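Local coordinates for PFC0360w protein (PDB 3NI8), which probably stimulates the ATPase activity of the chaperone Hsp90 in the malaria parasite as an Aha1-type co-chaperone, at residues 97-102 with 118-123; 19-24 with 131-136; 44-49 with 149-154. All coordinates share one frame; numbering follows the deposited sequence. Where two conformers were deposited one is given.

Interaction 1 of 3, residues 97-102 with 118-123; sequences YSTVTV and HNNIPA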
ATOM      1  N   TYR A  97       0.204  -6.586  13.508  1.00 34.22           N
ATOM      2  CA  TYR A  97      -0.386  -5.894  12.365  1.00 32.39           C
ATOM      3  C   TYR A  97       0.207  -4.494  12.309  1.00 30.45           C
ATOM      4  O   TYR A  97       0.173  -3.769  13.302  1.00 30.19           O
ATOM      5  CB  TYR A  97      -1.900  -5.775  12.535  1.00 32.71           C
ATOM      6  CG  TYR A  97      -2.711  -6.833  11.824  1.00 35.54           C
ATOM      7  CD1 TYR A  97      -2.925  -6.766  10.435  1.00 37.32           C
ATOM      8  CD2 TYR A  97      -3.273  -7.910  12.531  1.00 39.17           C
ATOM      9  CE1 TYR A  97      -3.684  -7.748   9.761  1.00 38.57           C
ATOM     10  CE2 TYR A  97      -4.033  -8.907  11.863  1.00 39.99           C
ATOM     11  CZ  TYR A  97      -4.237  -8.804  10.482  1.00 40.44           C
ATOM     12  OH  TYR A  97      -4.982  -9.761   9.826  1.00 42.74           O
ATOM     13  N   SER A  98       0.747  -4.102  11.163  1.00 27.80           N
ATOM     14  CA  SER A  98       1.195  -2.729  11.010  1.00 25.63           C
ATOM     15  C   SER A  98       0.012  -1.846  10.574  1.00 24.39           C
ATOM     16  O   SER A  98      -1.101  -2.342  10.344  1.00 24.02           O
ATOM     17  CB  SER A  98       2.362  -2.655  10.022  1.00 25.30           C
ATOM     18  OG  SER A  98       1.902  -2.877   8.704  1.00 25.32           O
ATOM     19  N   THR A  99       0.258  -0.544  10.464  1.00 22.93           N
ATOM     20  CA  THR A  99      -0.749   0.392  10.002  1.00 22.05           C
ATOM     21  C   THR A  99      -0.212   1.101   8.783  1.00 22.33           C
ATOM     22  O   THR A  99       0.886   1.689   8.821  1.00 22.92           O
ATOM     23  CB  THR A  99      -1.049   1.448  11.075  1.00 21.98           C
ATOM     24  OG1 THR A  99      -1.494   0.797  12.264  1.00 21.29           O
ATOM     25  CG2 THR A  99      -2.106   2.428  10.626  1.00 20.02           C
ATOM     26  N   VAL A 100      -0.974   1.031   7.694  1.00 21.41           N
ATOM     27  CA  VAL A 100      -0.650   1.788   6.501  1.00 19.92           C
ATOM     28  C   VAL A 100      -1.698   2.887   6.301  1.00 19.76           C
ATOM     29  O   VAL A 100      -2.900   2.635   6.322  1.00 19.43           O
ATOM     30  CB  VAL A 100      -0.533   0.878   5.243  1.00 20.13           C
ATOM     31  CG1 VAL A 100      -0.361   1.736   3.957  1.00 18.28           C
ATOM     32  CG2 VAL A 100       0.629  -0.108   5.387  1.00 17.68           C
ATOM     33  N   THR A 101      -1.227   4.111   6.135  1.00 19.39           N
ATOM     34  CA  THR A 101      -2.101   5.241   5.838  1.00 19.76           C
ATOM     35  C   THR A 101      -1.639   5.816   4.512  1.00 20.60           C
ATOM     36  O   THR A 101      -0.433   6.016   4.314  1.00 21.44           O
ATOM     37  CB  THR A 101      -1.967   6.333   6.923  1.00 19.36           C
ATOM     38  OG1 THR A 101      -2.291   5.771   8.205  1.00 18.83           O
ATOM     39  CG2 THR A 101      -2.861   7.517   6.615  1.00 16.89           C
ATOM     40  N   VAL A 102      -2.562   6.069   3.598  1.00 21.06           N
ATOM     41  CA  VAL A 102      -2.175   6.600   2.300  1.00 21.92           C
ATOM     42  C   VAL A 102      -3.032   7.815   2.023  1.00 22.88           C
ATOM     43  O   VAL A 102      -4.263   7.739   2.047  1.00 23.01           O
ATOM     44  CB  VAL A 102      -2.313   5.562   1.131  1.00 22.88           C
ATOM     45  CG1 VAL A 102      -1.469   6.006  -0.113  1.00 22.19           C
ATOM     46  CG2 VAL A 102      -1.917   4.141   1.562  1.00 20.79           C
ATOM     47  N   HIS A 118       3.861   4.217   6.958  1.00 20.86           N
ATOM     48  CA  HIS A 118       3.818   2.842   7.432  1.00 21.05           C
ATOM     49  C   HIS A 118       4.335   2.834   8.880  1.00 21.17           C
ATOM     50  O   HIS A 118       5.525   3.078   9.110  1.00 20.61           O
ATOM     51  CB  HIS A 118       4.675   1.963   6.505  1.00 20.83           C
ATOM     52  CG  HIS A 118       4.289   0.517   6.487  1.00 21.41           C
ATOM     53  ND1 HIS A 118       4.495  -0.285   5.386  1.00 20.84           N
ATOM     54  CD2 HIS A 118       3.703  -0.272   7.425  1.00 22.81           C
ATOM     55  CE1 HIS A 118       4.056  -1.507   5.646  1.00 22.32           C
ATOM     56  NE2 HIS A 118       3.565  -1.523   6.873  1.00 22.86           N
ATOM     57  N   ASN A 119       3.424   2.603   9.836  1.00 21.67           N
ATOM     58  CA  ASN A 119       3.718   2.615  11.292  1.00 22.24           C
ATOM     59  C   ASN A 119       3.600   1.218  11.873  1.00 22.87           C
ATOM     60  O   ASN A 119       3.011   0.333  11.255  1.00 22.52           O
ATOM     61  CB  ASN A 119       2.703   3.468  12.085  1.00 21.95           C
ATOM     62  CG  ASN A 119       2.705   4.934  11.699  1.00 22.25           C
ATOM     63  OD1 ASN A 119       1.665   5.467  11.308  1.00 24.13           O
ATOM     64  ND2 ASN A 119       3.853   5.595  11.806  1.00 20.57           N
ATOM     65  N   ASN A 120       4.103   1.051  13.095  1.00 23.58           N
ATOM     66  CA  ASN A 120       3.818  -0.130  13.915  1.00 24.17           C
ATOM     67  C   ASN A 120       4.287  -1.392  13.240  1.00 24.36           C
ATOM     68  O   ASN A 120       3.601  -2.424  13.292  1.00 24.40           O
ATOM     69  CB  ASN A 120       2.312  -0.255  14.235  1.00 24.75           C
ATOM     70  CG  ASN A 120       1.809   0.817  15.215  1.00 25.48           C
ATOM     71  OD1 ASN A 120       2.574   1.633  15.725  1.00 23.51           O
ATOM     72  ND2 ASN A 120       0.503   0.803  15.472  1.00 26.50           N
ATOM     73  N   ILE A 121       5.445  -1.286  12.588  1.00 24.30           N
ATOM     74  CA  ILE A 121       6.133  -2.411  11.965  1.00 24.64           C
ATOM     75  C   ILE A 121       6.907  -3.181  13.047  1.00 25.65           C
ATOM     76  O   ILE A 121       7.763  -2.604  13.725  1.00 25.67           O
ATOM     77  CB  ILE A 121       7.127  -1.908  10.843  1.00 24.27           C
ATOM     78  CG1 ILE A 121       6.373  -1.166   9.728  1.00 24.08           C
ATOM     79  CG2 ILE A 121       7.930  -3.057  10.256  1.00 22.44           C
ATOM     80  CD1 ILE A 121       7.230  -0.212   8.916  1.00 20.60           C
ATOM     81  N   PRO A 122       6.631  -4.486  13.203  1.00 26.62           N
ATOM     82  CA  PRO A 122       7.350  -5.299  14.203  1.00 27.40           C
ATOM     83  C   PRO A 122       8.853  -5.411  13.927  1.00 28.67           C
ATOM     84  O   PRO A 122       9.307  -5.236  12.784  1.00 29.41           O
ATOM     85  CB  PRO A 122       6.683  -6.685  14.105  1.00 27.43           C
ATOM     86  CG  PRO A 122       5.945  -6.691  12.778  1.00 27.82           C
ATOM     87  CD  PRO A 122       5.564  -5.243  12.517  1.00 26.93           C
ATOM     88  N   ALA A 123       9.613  -5.704  14.979  1.00 29.74           N
ATOM     89  CA  ALA A 123      11.075  -5.804  14.917  1.00 30.26           C
ATOM     90  C   ALA A 123      11.492  -7.069  14.191  1.00 30.76           C
ATOM     91  O   ALA A 123      12.578  -7.133  13.602  1.00 32.03           O
ATOM     92  CB  ALA A 123      11.676  -5.783  16.347  1.00 30.37           C
TER
HETATM   93  O   HOH W   1      -0.873  -1.384  13.978  1.00 20.03           O
HETATM   94  O   HOH W   2      -0.075   4.754   9.418  1.00 17.04           O
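S98 reaches from its strand toward the end of strand 111-119. Its CB lies 3.3 Å from the carbonyl O of N119, and its OG accepts a hydrogen bond from H118 NE2 at 2.8 Å, close to the plane of the imidazole. With OG held between the backbone N and the carbonyl carbon (chi1 72°), this small hydroxyl is also hydrogen-bonded to the carbonyl of W87 on the next strand, so serine bridges two neighbours.

V100 CG2 sits almost centred over one face of the same ring, 3.6 Å from the H118 centroid, a CH-pi contact across a non-hydrogen-bonded antiparallel pair. T99 and N119 form the hydrogen-bonded pair: T99 N to N119 O is 3.0 Å, and N119 N to T99 O is 2.9 Å, nearly straight at 167°. On the T99 face, one water joins Y97 O, T99 OG1 and N120 ND2; asparagine suits the positive phi of N120 (61°), where the chain leaves the strand.

The indole N-H of W140 (NE1) donates to H118 ND1. With NE2 donating and ND1 accepting, the pattern is consistent with a neutral histidine whose proton is on NE2.

Interaction 2 of 3, residues 19-24 with 131-136; sequences MSFEIT and GVLERC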
ATOM      1  N   MET A  19      10.422   1.645  13.573  1.00 31.62           N
ATOM      2  CA  MET A  19       9.119   0.986  13.389  1.00 30.84           C
ATOM      3  C   MET A  19       8.208   1.750  12.416  1.00 30.23           C
ATOM      4  O   MET A  19       7.158   1.266  12.016  1.00 30.65           O
ATOM      5  CB  MET A  19       8.424   0.705  14.733  1.00 30.58           C
ATOM      6  CG  MET A  19       9.145  -0.298  15.650  1.00 32.19           C
ATOM      7  SD  MET A  19       8.202  -0.613  17.192  1.00 37.15           S
ATOM      8  CE  MET A  19       9.035  -2.047  17.901  1.00 37.36           C
ATOM      9  N   SER A  20       8.615   2.940  12.019  1.00 29.41           N
ATOM     10  CA  SER A  20       7.887   3.638  10.987  1.00 29.49           C
ATOM     11  C   SER A  20       8.768   4.134   9.846  1.00 28.99           C
ATOM     12  O   SER A  20       9.988   4.291  10.003  1.00 29.30           O
ATOM     13  CB  SER A  20       7.146   4.820  11.601  1.00 29.56           C
ATOM     14  OG  SER A  20       8.044   5.543  12.398  1.00 30.63           O
ATOM     15  N   PHE A  21       8.133   4.372   8.699  1.00 27.85           N
ATOM     16  CA  PHE A  21       8.725   5.178   7.635  1.00 26.79           C
ATOM     17  C   PHE A  21       7.661   5.897   6.818  1.00 27.35           C
ATOM     18  O   PHE A  21       6.493   5.485   6.762  1.00 26.72           O
ATOM     19  CB  PHE A  21       9.648   4.357   6.722  1.00 26.16           C
ATOM     20  CG  PHE A  21       8.933   3.299   5.926  1.00 23.60           C
ATOM     21  CD1 PHE A  21       8.275   3.623   4.749  1.00 19.89           C
ATOM     22  CD2 PHE A  21       8.922   1.980   6.356  1.00 20.34           C
ATOM     23  CE1 PHE A  21       7.621   2.676   4.034  1.00 16.81           C
ATOM     24  CE2 PHE A  21       8.267   1.023   5.629  1.00 18.82           C
ATOM     25  CZ  PHE A  21       7.614   1.367   4.471  1.00 17.09           C
ATOM     26  N   GLU A  22       8.097   6.967   6.164  1.00 28.41           N
ATOM     27  CA  GLU A  22       7.235   7.774   5.317  1.00 29.51           C
ATOM     28  C   GLU A  22       7.818   7.858   3.892  1.00 29.22           C
ATOM     29  O   GLU A  22       9.021   8.126   3.700  1.00 29.33           O
ATOM     30  CB  GLU A  22       7.091   9.164   5.937  1.00 29.77           C
ATOM     31  CG  GLU A  22       5.918   9.981   5.427  1.00 34.62           C
ATOM     32  CD  GLU A  22       5.956  11.437   5.924  1.00 42.04           C
ATOM     33  OE1 GLU A  22       6.975  12.148   5.680  1.00 42.74           O
ATOM     34  OE2 GLU A  22       4.959  11.867   6.564  1.00 45.81           O
ATOM     35  N   ILE A  23       6.968   7.617   2.898  1.00 28.92           N
ATOM     36  CA  ILE A  23       7.344   7.835   1.496  1.00 28.59           C
ATOM     37  C   ILE A  23       6.434   8.890   0.874  1.00 28.49           C
ATOM     38  O   ILE A  23       5.204   8.787   0.941  1.00 27.95           O
ATOM     39  CB  ILE A  23       7.260   6.544   0.638  1.00 28.60           C
ATOM     40  CG1 ILE A  23       8.111   5.430   1.241  1.00 28.13           C
ATOM     41  CG2 ILE A  23       7.689   6.831  -0.806  1.00 28.57           C
ATOM     42  CD1 ILE A  23       7.646   4.011   0.850  1.00 27.65           C
ATOM     43  N   THR A  24       7.052   9.888   0.248  1.00 28.53           N
ATOM     44  CA  THR A  24       6.303  10.967  -0.397  1.00 28.68           C
ATOM     45  C   THR A  24       6.679  11.013  -1.869  1.00 28.26           C
ATOM     46  O   THR A  24       7.869  10.976  -2.204  1.00 28.34           O
ATOM     47  CB  THR A  24       6.574  12.336   0.302  1.00 28.91           C
ATOM     48  OG1 THR A  24       6.050  12.297   1.646  1.00 30.92           O
ATOM     49  CG2 THR A  24       5.910  13.467  -0.440  1.00 29.07           C
ATOM     50  N   GLY A 131      15.076  -7.380   9.961  1.00 31.05           N
ATOM     51  CA  GLY A 131      15.010  -6.659   8.699  1.00 29.55           C
ATOM     52  C   GLY A 131      13.628  -6.466   8.103  1.00 28.73           C
ATOM     53  O   GLY A 131      13.488  -6.325   6.872  1.00 28.11           O
ATOM     54  N   VAL A 132      12.614  -6.425   8.968  1.00 27.52           N
ATOM     55  CA  VAL A 132      11.228  -6.286   8.523  1.00 26.95           C
ATOM     56  C   VAL A 132      10.945  -4.920   7.915  1.00 27.52           C
ATOM     57  O   VAL A 132      10.208  -4.818   6.920  1.00 27.94           O
ATOM     58  CB  VAL A 132      10.214  -6.575   9.654  1.00 26.80           C
ATOM     59  CG1 VAL A 132       8.801  -6.431   9.144  1.00 25.60           C
ATOM     60  CG2 VAL A 132      10.429  -7.985  10.228  1.00 25.17           C
ATOM     61  N   LEU A 133      11.511  -3.877   8.514  1.00 27.59           N
ATOM     62  CA  LEU A 133      11.260  -2.517   8.054  1.00 28.23           C
ATOM     63  C   LEU A 133      11.749  -2.328   6.614  1.00 28.13           C
ATOM     64  O   LEU A 133      11.000  -1.853   5.782  1.00 27.98           O
ATOM     65  CB  LEU A 133      11.834  -1.443   9.009  1.00 28.32           C
ATOM     66  CG  LEU A 133      11.590   0.039   8.619  1.00 29.93           C
ATOM     67  CD1 LEU A 133      11.688   0.964   9.822  1.00 32.19           C
ATOM     68  CD2 LEU A 133      12.505   0.580   7.508  1.00 28.60           C
ATOM     69  N   GLU A 134      13.000  -2.677   6.306  0.50 28.76           N
ATOM     70  CA  GLU A 134      13.480  -2.542   4.911  0.50 28.98           C
ATOM     71  C   GLU A 134      12.644  -3.389   3.940  0.50 28.69           C
ATOM     72  O   GLU A 134      12.359  -2.953   2.819  0.50 28.99           O
ATOM     73  CB  GLU A 134      14.979  -2.837   4.751  0.50 29.05           C
ATOM     74  CG  GLU A 134      15.920  -1.650   5.066  0.50 30.80           C
ATOM     75  CD  GLU A 134      15.724  -0.416   4.156  0.50 32.36           C
ATOM     76  OE1 GLU A 134      15.834   0.726   4.675  0.50 31.81           O
ATOM     77  OE2 GLU A 134      15.471  -0.581   2.936  0.50 31.00           O
ATOM     78  N   ARG A 135      12.223  -4.571   4.378  1.00 28.13           N
ATOM     79  CA  ARG A 135      11.390  -5.420   3.533  1.00 28.01           C
ATOM     80  C   ARG A 135      10.075  -4.730   3.149  1.00 27.71           C
ATOM     81  O   ARG A 135       9.678  -4.758   1.984  1.00 28.08           O
ATOM     82  CB  ARG A 135      11.161  -6.781   4.230  1.00 28.03           C
ATOM     83  CG  ARG A 135      10.199  -7.710   3.533  1.00 29.74           C
ATOM     84  CD  ARG A 135      10.474  -9.166   3.858  1.00 32.17           C
ATOM     85  NE  ARG A 135      10.107  -9.512   5.223  1.00 32.83           N
ATOM     86  CZ  ARG A 135       9.082 -10.289   5.563  1.00 32.73           C
ATOM     87  NH1 ARG A 135       8.857 -10.518   6.864  1.00 32.67           N
ATOM     88  NH2 ARG A 135       8.290 -10.835   4.629  1.00 28.16           N
ATOM     89  N   CYS A 136       9.416  -4.089   4.118  1.00 27.51           N
ATOM     90  CA  CYS A 136       8.245  -3.240   3.844  1.00 26.81           C
ATOM     91  C   CYS A 136       8.555  -2.060   2.915  1.00 26.47           C
ATOM     92  O   CYS A 136       7.777  -1.768   1.998  1.00 26.64           O
ATOM     93  CB  CYS A 136       7.641  -2.702   5.142  1.00 27.07           C
ATOM     94  SG  CYS A 136       7.055  -3.945   6.299  1.00 27.20           S
TER
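C136 N donates to the carbonyl O of V132 at 3.0 Å, a bond of the first turn of helix 132-150 that helps fix where C136 CB meets the ring of F21. CB approaches that ring at its edge, near the ring plane, and lies 3.8 Å from F21 CE2. Cysteine is small and apolar enough for this close approach, and its side chain also packs against H118, W87 and F89.

F21 is the main contributor from the strand. Its CG is tucked between the backbone N and the carbonyl carbon (chi1 66°), which carries the ring away from its own strand and up to the helix. There the CD2 corner lies 4.0 Å from L133 CG, and the two side chains run alongside each other, pointing opposite ways. The neighbouring corner, CE2, is also about 4.0 Å from the carbonyl O of L133, an oblique approach to the ring.

L133 extends from the helix with CG anti to its N (chi1 -179°), and its two methyls divide the work. CD2 stays with F21, while CD1 reaches over the chain leading into the strand, 3.7 Å from S20 O and 4.0 Å from M19 N. The branched leucine thus covers both an aromatic ring and a piece of backbone.

Around this patch F21 also packs on I121 and K137, and an isopropyl alcohol molecule, probably from the crystallisation liquor, lies about 4 Å from its side chain. No hydrogen bond crosses between the segments. The helix and the edge strand are therefore joined here by dispersion and by exclusion of water, while their backbone hydrogen bonds run within the helix and to the adjoining strand.

Interaction 3 of 3, residues 44-49 with 149-154; sequences LTRLSR and EVILGY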
ATOM      1  N   LEU A  44      -4.579  -3.628  -8.615  1.00 28.13           N
ATOM      2  CA  LEU A  44      -3.627  -4.239  -7.682  1.00 27.58           C
ATOM      3  C   LEU A  44      -2.904  -5.462  -8.269  1.00 27.31           C
ATOM      4  O   LEU A  44      -1.687  -5.605  -8.109  1.00 26.22           O
ATOM      5  CB  LEU A  44      -4.303  -4.590  -6.352  1.00 27.43           C
ATOM      6  CG  LEU A  44      -4.624  -3.403  -5.432  1.00 27.28           C
ATOM      7  CD1 LEU A  44      -5.688  -3.826  -4.445  1.00 25.77           C
ATOM      8  CD2 LEU A  44      -3.384  -2.849  -4.729  1.00 25.38           C
ATOM      9  N   THR A  45      -3.668  -6.328  -8.939  1.00 27.46           N
ATOM     10  CA  THR A  45      -3.128  -7.492  -9.639  1.00 27.91           C
ATOM     11  C   THR A  45      -2.099  -7.082 -10.715  1.00 27.89           C
ATOM     12  O   THR A  45      -1.049  -7.698 -10.806  1.00 27.66           O
ATOM     13  CB  THR A  45      -4.257  -8.342 -10.247  1.00 28.26           C
ATOM     14  OG1 THR A  45      -5.099  -8.837  -9.197  1.00 28.61           O
ATOM     15  CG2 THR A  45      -3.699  -9.540 -11.042  1.00 28.87           C
ATOM     16  N   ARG A  46      -2.391  -6.032 -11.497  1.00 27.73           N
ATOM     17  CA  ARG A  46      -1.440  -5.523 -12.477  1.00 27.32           C
ATOM     18  C   ARG A  46      -0.211  -4.992 -11.776  1.00 27.83           C
ATOM     19  O   ARG A  46       0.890  -5.135 -12.276  1.00 28.98           O
ATOM     20  CB  ARG A  46      -2.019  -4.366 -13.293  1.00 27.73           C
ATOM     21  CG  ARG A  46      -3.148  -4.660 -14.248  1.00 27.20           C
ATOM     22  CD  ARG A  46      -3.490  -3.368 -15.010  1.00 29.32           C
ATOM     23  NE  ARG A  46      -2.462  -3.000 -16.008  1.00 30.30           N
ATOM     24  CZ  ARG A  46      -2.378  -1.813 -16.630  1.00 28.96           C
ATOM     25  NH1 ARG A  46      -3.236  -0.835 -16.368  1.00 25.92           N
ATOM     26  NH2 ARG A  46      -1.416  -1.597 -17.524  1.00 29.98           N
ATOM     27  N   LEU A  47      -0.387  -4.337 -10.633  1.00 27.86           N
ATOM     28  CA  LEU A  47       0.751  -3.823  -9.869  1.00 27.60           C
ATOM     29  C   LEU A  47       1.568  -4.951  -9.235  1.00 27.51           C
ATOM     30  O   LEU A  47       2.728  -4.747  -8.853  1.00 26.61           O
ATOM     31  CB  LEU A  47       0.280  -2.835  -8.792  1.00 27.66           C
ATOM     32  CG  LEU A  47      -0.226  -1.458  -9.239  1.00 27.23           C
ATOM     33  CD1 LEU A  47      -0.897  -0.734  -8.084  1.00 27.42           C
ATOM     34  CD2 LEU A  47       0.902  -0.641  -9.779  1.00 25.20           C
ATOM     35  N   SER A  48       0.935  -6.122  -9.123  1.00 27.95           N
ATOM     36  CA  SER A  48       1.538  -7.354  -8.588  1.00 28.69           C
ATOM     37  C   SER A  48       2.030  -8.251  -9.720  1.00 29.46           C
ATOM     38  O   SER A  48       2.228  -9.459  -9.543  1.00 29.43           O
ATOM     39  CB  SER A  48       0.502  -8.132  -7.780  1.00 28.77           C
ATOM     40  OG  SER A  48       0.014  -7.379  -6.676  1.00 28.02           O
ATOM     41  N   ARG A  49       2.202  -7.657 -10.898  1.00 30.42           N
ATOM     42  CA  ARG A  49       2.639  -8.393 -12.080  1.00 30.90           C
ATOM     43  C   ARG A  49       1.917  -9.713 -12.265  1.00 31.06           C
ATOM     44  O   ARG A  49       2.564 -10.736 -12.548  1.00 31.63           O
ATOM     45  CB  ARG A  49       4.152  -8.633 -12.027  1.00 30.98           C
ATOM     46  CG  ARG A  49       4.980  -7.361 -12.280  1.00 32.13           C
ATOM     47  CD  ARG A  49       4.489  -6.668 -13.536  1.00 33.19           C
ATOM     48  NE  ARG A  49       4.767  -7.408 -14.774  1.00 35.54           N
ATOM     49  CZ  ARG A  49       3.995  -7.367 -15.861  1.00 36.37           C
ATOM     50  NH1 ARG A  49       4.321  -8.046 -16.957  1.00 33.58           N
ATOM     51  NH2 ARG A  49       2.880  -6.645 -15.844  1.00 39.30           N
ATOM     52  N   GLU A 149       4.194   3.995 -11.637  1.00 29.69           N
ATOM     53  CA  GLU A 149       4.837   4.762 -12.689  1.00 30.87           C
ATOM     54  C   GLU A 149       4.980   3.981 -14.023  1.00 30.79           C
ATOM     55  O   GLU A 149       4.491   4.424 -15.052  1.00 30.90           O
ATOM     56  CB  GLU A 149       6.188   5.299 -12.212  1.00 31.15           C
ATOM     57  CG  GLU A 149       6.659   6.476 -13.057  1.00 33.38           C
ATOM     58  CD  GLU A 149       8.140   6.727 -12.959  1.00 36.56           C
ATOM     59  OE1 GLU A 149       8.824   6.058 -12.155  1.00 39.20           O
ATOM     60  OE2 GLU A 149       8.629   7.594 -13.703  1.00 40.43           O
ATOM     61  N   VAL A 150       5.619   2.812 -13.976  1.00 30.99           N
ATOM     62  CA  VAL A 150       6.065   2.084 -15.182  1.00 30.74           C
ATOM     63  C   VAL A 150       5.020   1.169 -15.848  1.00 30.38           C
ATOM     64  O   VAL A 150       4.998   1.062 -17.078  1.00 30.93           O
ATOM     65  CB  VAL A 150       7.373   1.268 -14.892  1.00 30.96           C
ATOM     66  CG1 VAL A 150       7.764   0.417 -16.091  1.00 31.14           C
ATOM     67  CG2 VAL A 150       8.516   2.214 -14.539  1.00 30.20           C
ATOM     68  N   ILE A 151       4.191   0.498 -15.049  1.00 29.52           N
ATOM     69  CA  ILE A 151       3.109  -0.349 -15.561  1.00 28.59           C
ATOM     70  C   ILE A 151       1.846   0.485 -15.853  1.00 28.99           C
ATOM     71  O   ILE A 151       1.253   0.395 -16.944  1.00 28.46           O
ATOM     72  CB  ILE A 151       2.731  -1.463 -14.534  1.00 28.72           C
ATOM     73  CG1 ILE A 151       3.978  -2.267 -14.080  1.00 28.74           C
ATOM     74  CG2 ILE A 151       1.552  -2.315 -15.037  1.00 25.80           C
ATOM     75  CD1 ILE A 151       4.273  -3.506 -14.862  1.00 29.71           C
ATOM     76  N   LEU A 152       1.432   1.284 -14.871  1.00 28.62           N
ATOM     77  CA  LEU A 152       0.238   2.082 -15.017  1.00 29.07           C
ATOM     78  C   LEU A 152       0.456   3.348 -15.858  1.00 29.69           C
ATOM     79  O   LEU A 152      -0.492   4.004 -16.215  1.00 29.73           O
ATOM     80  CB  LEU A 152      -0.352   2.430 -13.642  1.00 28.47           C
ATOM     81  CG  LEU A 152      -0.681   1.326 -12.627  1.00 27.29           C
ATOM     82  CD1 LEU A 152      -1.508   1.947 -11.511  1.00 25.52           C
ATOM     83  CD2 LEU A 152      -1.405   0.109 -13.225  1.00 25.97           C
ATOM     84  N   GLY A 153       1.700   3.698 -16.145  1.00 30.75           N
ATOM     85  CA  GLY A 153       1.992   4.842 -16.984  1.00 32.42           C
ATOM     86  C   GLY A 153       1.622   6.179 -16.362  1.00 33.96           C
ATOM     87  O   GLY A 153       1.319   7.149 -17.070  1.00 34.22           O
ATOM     88  N   TYR A 154       1.652   6.256 -15.035  1.00 34.82           N
ATOM     89  CA  TYR A 154       1.440   7.543 -14.393  1.00 35.18           C
ATOM     90  C   TYR A 154       2.786   8.205 -14.190  1.00 35.72           C
ATOM     91  O   TYR A 154       3.642   7.674 -13.492  1.00 35.81           O
ATOM     92  CB  TYR A 154       0.696   7.412 -13.077  1.00 34.82           C
ATOM     93  CG  TYR A 154      -0.602   6.636 -13.146  1.00 34.95           C
ATOM     94  CD1 TYR A 154      -1.314   6.500 -14.341  1.00 35.53           C
ATOM     95  CD2 TYR A 154      -1.129   6.054 -12.001  1.00 35.04           C
ATOM     96  CE1 TYR A 154      -2.520   5.767 -14.385  1.00 37.04           C
ATOM     97  CE2 TYR A 154      -2.320   5.339 -12.032  1.00 37.21           C
ATOM     98  CZ  TYR A 154      -3.011   5.193 -13.221  1.00 37.10           C
ATOM     99  OH  TYR A 154      -4.188   4.484 -13.213  1.00 37.49           O
TER
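I151 and L152 push their branched side chains toward the end of helix 41-47, where R46, L47 and R49 receive them. L47 CD2 meets L152 CG at 3.8 Å, the two leucines crossing at about a right angle; this is the plainly apolar part of the contact. One methyl of L152, CD2, lies over one face of the R46 guanidinium, offset toward its rim and 3.8 Å from NH1. Arginine suits this place because its flat end can pack on a methyl by its face while keeping its charge near the surface. R46 NH2 comes within 3.4 Å of I151 O, but the angle is too poor for a hydrogen bond, so any attraction there is probably only electrostatic. On the other flank I151 CD1 approaches R49 CD at 3.4 Å, and R49, folded at chi2 (-50°) and chi3 (-69°), curls its guanidinium back toward the same methyl.

The backbone turn at the helix end places R49. At positive phi (45°), it is the C-prime residue of a Schellman motif: its N donates to R46 O at 3.2 Å, while the next residue's N reaches back to T45 O.

Beyond the first shell, L152 CB lies over one face of the Y154 ring, and Y154 packs on V33 and L34 of helix 31-39. L47 packs on F144 and I148, and N147 ND2 hydrogen-bonds to L47 O, so the C-terminal ends of helices 41-47 and 132-150 meet beside helix 31-39.

How the interactions relate
From the N terminus, residues 19-24 open the loop that interaction 2 closes at 131-136, and 44-49 open the one that interaction 3 closes at 149-154. These two loops cross, since their segments alternate along the chain. Interaction 1, between 97-102 and 118-123, is a hairpin contact nested inside both. Interactions 1 and 2 touch, their centres about 8 Å apart, through the neighbouring strands 21-27 and 111-119. Interaction 3 lies on the opposite side of the chain's centre from interaction 1. Helix 132-150 serves interactions 2 and 3, beginning beside the edge strand and finishing by helix 41-47, consistent with the helix-grip architecture of the SRPBCC superfamily.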